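Local coordinates for protein exoribonuclease II, mitochondrial (Candida glabrata, PDB 6F3H) that probably degrades mitochondrial RNA from the 3' end as the magnesium-binding RNase II-family nuclease component of the mtEXO degradosome, at residues E260-T263 / R264-N268; L451-S454 / L455-F459. The protein carries 1 engineered substitution. All blocks are in the same frame, centred on the assembly; numbering follows the deposited sequence.

Contact 1. Residues E260-T263 / R264-N268; sequences EVIT and RLESN
Ile262 and Glu266 run side by side and point the same way, one helical turn apart on helix 251-281. CG2 of Ile262 lies 3.6 Å from OE2 of Glu266. Two torsions make this meeting. Ile262 sets CG2 anti to its backbone N. Glu266 puts CG anti to its own carbonyl carbon (chi1 -81°) and stays extended beyond it. The carboxylate is thus laid alongside a methyl group. Both side chains also touch helix 311-322, Ile262 at Val312 and Leu313, Glu266 at Ile316.

The apolar pair is Val261 and Leu265. CG1 of Val261 and CD1 of Leu265 are 4.3 Å apart, a wider approach than that of the methyl and the carboxylate. Leu265 folds closer over the backbone, its CG 3.4 Å from Val261 O. Both residues are buried, and Leu265 goes on to Tyr294 and Ile295 of helix 293-303.

The main backbone bonds follow the alpha-helical i to i+4 pattern. Arg264 N gives the straightest of them to Glu260 O, at 2.9 Å and 158°. Leu265 N reaches Val261 O and Glu266 N reaches Ile262 O, both more bent. Leu265 N and Glu266 N each add a weak i to i+3 bond, to Ile262 O and Thr263 O. Ser267 N holds Thr263 O only weakly, at 3.4 Å.

Polar ends look elsewhere. Thr263 OG1 is hydrogen-bonded to Gln259 O of the preceding turn. Arg264 extends away and forms a salt bridge from NH2 to Glu272.

The chemistry is therefore that of an amphipathic helix. Val261, Ile262 and Leu265 supply an apolar side for packing, while the charged groups of Glu260 and Arg264 lie on more exposed ground.

Contact 2. Residues L451-S454 / L455-F459; sequences LRVS and LKRAF
Leu455 CD1 overlaps the branch of Leu451, 3.9 Å from CG and 4.0 Å from Leu451 CD1. The two side chains cross at a slant on the same side of helix 449-456. Leu455 has CG anti to its carbonyl carbon, which turns the branch back over the preceding turn. Its CG sits 3.3 Å from Leu451 O, the oxygen that takes the Leu455 N-H in a nearly straight bond of 2.9 Å and 172°. Backbone and side chain of Leu455 therefore close on one residue. Beyond this pair, Leu455 packs on Leu706 and Ile707 of helix 703-716 and on Tyr731 of helix 725-761.

Val453 and Arg457 lie side by side, pointing the same way. Val453 CG1 comes obliquely to the guanidinium group, 4.2 Å from NE of Arg457. Arg457 N bonds to Val453 O at 2.9 Å, close to straight. The arginine chain is extended from CG to NE and carries its end to Gln373, which NH2 hydrogen-bonds. Tyr376 touches both residues, so helix 369-378 covers this side.

Lys456 N bonds to Arg452 O with a more bent geometry. The lysine end turns away to a salt bridge with Glu372. Ser454 OG is held by hydrogen bonds with Val450 O and the hydroxyl of Tyr376.

After Lys456 the helix ends. Arg457 leaves helical backbone angles (phi -71°, psi 73°) and is the centre of an inverse gamma turn. Ala458 N makes a weak 2.7 Å bond to Lys456 O across it. The arrangement is that of a short, largely buried helix closing in an inverse gamma turn, within the RNB domain.

The two contacts come in series along one chain. The centres of contact 1 and contact 2 are about 40 Å apart. The nearest atoms of contact 1 and contact 2 are about 26 Å apart. They share no helix or sheet. Contact 1 lies in the long helix 251-281, its centre about 38 Å from that of the chain. Contact 2 ends the short helix 449-456, its centre about 15 Å from that of the chain. Its nearest atom is about 8 Å from the bound nucleic acid, against about 33 Å for contact 1. Contact 1 is thus structural packing in a peripheral helical region. Contact 2 belongs to the RNB domain, which probably carries the nuclease activity.

Contact 1. Residues E260-T263 / R264-N268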
loop_
_atom_site.group_PDB
_atom_site.type_symbol
_atom_site.label_atom_id
_atom_site.label_comp_id
_atom_site.label_asym_id
_atom_site.label_seq_id
_atom_site.Cartn_x
_atom_site.Cartn_y
_atom_site.Cartn_z
ATOM N N GLU A 260 2.082 -33.189 -5.936
ATOM C CA GLU A 260 2.894 -34.334 -5.527
ATOM C C GLU A 260 2.954 -34.468 -4.018
ATOM O O GLU A 260 2.946 -35.587 -3.481
ATOM C CB GLU A 260 4.301 -34.217 -6.098
ATOM C CG GLU A 260 4.318 -33.898 -7.578
ATOM C CD GLU A 260 5.731 -33.808 -8.152
ATOM O OE1 GLU A 260 5.956 -34.283 -9.291
ATOM O OE2 GLU A 260 6.622 -33.262 -7.468
ATOM N N VAL A 261 2.973 -33.336 -3.326
ATOM C CA VAL A 261 2.988 -33.319 -1.870
ATOM C C VAL A 261 1.756 -34.007 -1.311
ATOM O O VAL A 261 1.849 -34.885 -0.442
ATOM C CB VAL A 261 3.075 -31.869 -1.388
ATOM C CG1 VAL A 261 2.865 -31.813 0.093
ATOM C CG2 VAL A 261 4.405 -31.272 -1.815
ATOM N N ILE A 262 0.584 -33.603 -1.803
ATOM C CA ILE A 262 -0.678 -34.184 -1.354
ATOM C C ILE A 262 -0.668 -35.671 -1.600
ATOM O O ILE A 262 -1.045 -36.470 -0.739
ATOM C CB ILE A 262 -1.865 -33.512 -2.063
ATOM C CG1 ILE A 262 -2.153 -32.161 -1.408
ATOM C CG2 ILE A 262 -3.075 -34.438 -2.084
ATOM C CD1 ILE A 262 -2.791 -31.155 -2.337
ATOM N N THR A 263 -0.240 -36.062 -2.788
ATOM C CA THR A 263 -0.210 -37.473 -3.110
ATOM C C THR A 263 0.685 -38.235 -2.152
ATOM O O THR A 263 0.271 -39.239 -1.567
ATOM C CB THR A 263 0.291 -37.644 -4.527
ATOM O OG1 THR A 263 -0.480 -36.806 -5.396
ATOM C CG2 THR A 263 0.149 -39.066 -4.934
ATOM N N ARG A 264 1.896 -37.732 -1.915
ATOM C CA ARG A 264 2.800 -38.535 -1.114
ATOM C C ARG A 264 2.332 -38.623 0.334
ATOM O O ARG A 264 2.648 -39.593 1.032
ATOM C CB ARG A 264 4.238 -38.007 -1.251
ATOM C CG ARG A 264 5.214 -38.714 -0.343
ATOM C CD ARG A 264 6.625 -38.723 -0.890
ATOM N NE ARG A 264 7.325 -39.906 -0.372
ATOM C CZ ARG A 264 7.879 -39.983 0.836
ATOM N NH1 ARG A 264 8.488 -41.107 1.234
ATOM N NH2 ARG A 264 7.837 -38.933 1.651
ATOM N N LEU A 265 1.531 -37.673 0.778
ATOM C CA LEU A 265 1.108 -37.656 2.164
ATOM C C LEU A 265 -0.147 -38.467 2.456
ATOM O O LEU A 265 -0.354 -38.843 3.613
ATOM C CB LEU A 265 0.878 -36.220 2.587
ATOM C CG LEU A 265 2.144 -35.435 2.856
ATOM C CD1 LEU A 265 1.720 -34.191 3.525
ATOM C CD2 LEU A 265 3.099 -36.202 3.750
ATOM N N GLU A 266 -0.990 -38.742 1.456
ATOM C CA GLU A 266 -2.241 -39.469 1.670
ATOM C C GLU A 266 -2.164 -40.967 1.372
ATOM O O GLU A 266 -3.048 -41.729 1.807
ATOM C CB GLU A 266 -3.331 -38.847 0.806
ATOM C CG GLU A 266 -3.923 -37.619 1.419
ATOM C CD GLU A 266 -4.895 -36.933 0.492
ATOM O OE1 GLU A 266 -5.649 -36.061 0.977
ATOM O OE2 GLU A 266 -4.916 -37.276 -0.716
ATOM N N SER A 267 -1.150 -41.395 0.630
ATOM C CA SER A 267 -1.014 -42.788 0.251
ATOM C C SER A 267 -0.833 -43.659 1.484
ATOM O O SER A 267 -0.322 -43.214 2.519
ATOM C CB SER A 267 0.162 -42.957 -0.696
ATOM O OG SER A 267 1.360 -42.930 0.042
ATOM N N ASN A 268 -1.280 -44.911 1.360
ATOM C CA ASN A 268 -1.221 -45.904 2.435
ATOM C C ASN A 268 -1.814 -45.332 3.704
ATOM O O ASN A 268 -1.236 -45.405 4.795
ATOM C CB ASN A 268 0.192 -46.422 2.657
ATOM C CG ASN A 268 0.679 -47.247 1.487
ATOM O OD1 ASN A 268 0.084 -47.218 0.399
ATOM N ND2 ASN A 268 1.747 -48.004 1.703
#

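Contact 2. Residues L451-S454 / L455-F459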
loop_
_atom_site.group_PDB
_atom_site.type_symbol
_atom_site.label_atom_id
_atom_site.label_comp_id
_atom_site.label_asym_id
_atom_site.label_seq_id
_atom_site.Cartn_x
_atom_site.Cartn_y
_atom_site.Cartn_z
ATOM N N LEU A 451 15.969 0.370 -15.118
ATOM C CA LEU A 451 14.814 1.228 -14.962
ATOM C C LEU A 451 13.527 0.421 -14.961
ATOM O O LEU A 451 12.653 0.650 -14.118
ATOM C CB LEU A 451 14.794 2.275 -16.065
ATOM C CG LEU A 451 13.570 3.182 -16.023
ATOM C CD1 LEU A 451 13.630 4.027 -14.752
ATOM C CD2 LEU A 451 13.528 4.072 -17.258
ATOM N N ARG A 452 13.405 -0.536 -15.880
ATOM C CA ARG A 452 12.226 -1.393 -15.894
ATOM C C ARG A 452 12.051 -2.088 -14.557
ATOM O O ARG A 452 10.945 -2.154 -14.010
ATOM C CB ARG A 452 12.361 -2.449 -16.978
ATOM C CG ARG A 452 12.249 -2.023 -18.410
ATOM C CD ARG A 452 12.315 -3.296 -19.278
ATOM N NE ARG A 452 13.100 -4.385 -18.660
ATOM C CZ ARG A 452 12.597 -5.452 -18.023
ATOM N NH1 ARG A 452 13.420 -6.361 -17.506
ATOM N NH2 ARG A 452 11.283 -5.612 -17.879
ATOM N N VAL A 453 13.140 -2.632 -14.025
ATOM C CA VAL A 453 13.070 -3.305 -12.740
ATOM C C VAL A 453 12.616 -2.338 -11.665
ATOM O O VAL A 453 11.757 -2.656 -10.835
ATOM C CB VAL A 453 14.439 -3.899 -12.396
ATOM C CG1 VAL A 453 14.400 -4.502 -11.010
ATOM C CG2 VAL A 453 14.826 -4.888 -13.434
ATOM N N SER A 454 13.186 -1.140 -11.666
ATOM C CA SER A 454 12.883 -0.188 -10.617
ATOM C C SER A 454 11.405 0.119 -10.618
ATOM O O SER A 454 10.729 -0.014 -9.597
ATOM C CB SER A 454 13.688 1.080 -10.855
ATOM O OG SER A 454 15.058 0.754 -10.952
ATOM N N LEU A 455 10.866 0.400 -11.790
ATOM C CA LEU A 455 9.446 0.697 -11.892
ATOM C C LEU A 455 8.600 -0.508 -11.532
ATOM O O LEU A 455 7.457 -0.358 -11.090
ATOM C CB LEU A 455 9.144 1.162 -13.306
ATOM C CG LEU A 455 9.935 2.422 -13.676
ATOM C CD1 LEU A 455 9.832 2.683 -15.162
ATOM C CD2 LEU A 455 9.445 3.637 -12.877
ATOM N N LYS A 456 9.130 -1.706 -11.730
ATOM C CA LYS A 456 8.402 -2.882 -11.290
ATOM C C LYS A 456 8.298 -2.906 -9.774
ATOM O O LYS A 456 7.199 -3.002 -9.228
ATOM C CB LYS A 456 9.084 -4.139 -11.823
ATOM C CG LYS A 456 8.356 -5.445 -11.543
ATOM C CD LYS A 456 9.195 -6.616 -12.030
ATOM C CE LYS A 456 9.535 -7.589 -10.889
ATOM N NZ LYS A 456 10.180 -7.000 -9.660
ATOM N N ARG A 457 9.425 -2.753 -9.071
ATOM C CA ARG A 457 9.363 -2.554 -7.628
ATOM C C ARG A 457 8.817 -1.172 -7.362
ATOM O O ARG A 457 9.563 -0.300 -6.936
ATOM C CB ARG A 457 10.732 -2.584 -6.976
ATOM C CG ARG A 457 11.776 -3.387 -7.628
ATOM C CD ARG A 457 12.842 -3.505 -6.587
ATOM N NE ARG A 457 13.858 -4.509 -6.874
ATOM C CZ ARG A 457 14.885 -4.758 -6.061
ATOM N NH1 ARG A 457 15.025 -4.063 -4.938
ATOM N NH2 ARG A 457 15.767 -5.705 -6.350
ATOM N N ALA A 458 7.539 -0.946 -7.574
ATOM C CA ALA A 458 7.053 0.424 -7.688
ATOM C C ALA A 458 7.386 1.337 -6.507
ATOM O O ALA A 458 7.108 2.527 -6.603
ATOM C CB ALA A 458 5.541 0.382 -7.894
ATOM N N PHE A 459 7.897 0.836 -5.382
ATOM C CA PHE A 459 8.336 1.697 -4.293
ATOM C C PHE A 459 9.502 1.028 -3.600
ATOM O O PHE A 459 9.832 -0.126 -3.851
ATOM C CB PHE A 459 7.244 1.982 -3.257
ATOM C CG PHE A 459 5.958 2.486 -3.846
ATOM C CD1 PHE A 459 5.124 1.660 -4.567
ATOM C CD2 PHE A 459 5.606 3.809 -3.728
ATOM C CE1 PHE A 459 3.963 2.137 -5.140
ATOM C CE2 PHE A 459 4.428 4.297 -4.304
ATOM C CZ PHE A 459 3.620 3.464 -5.007
#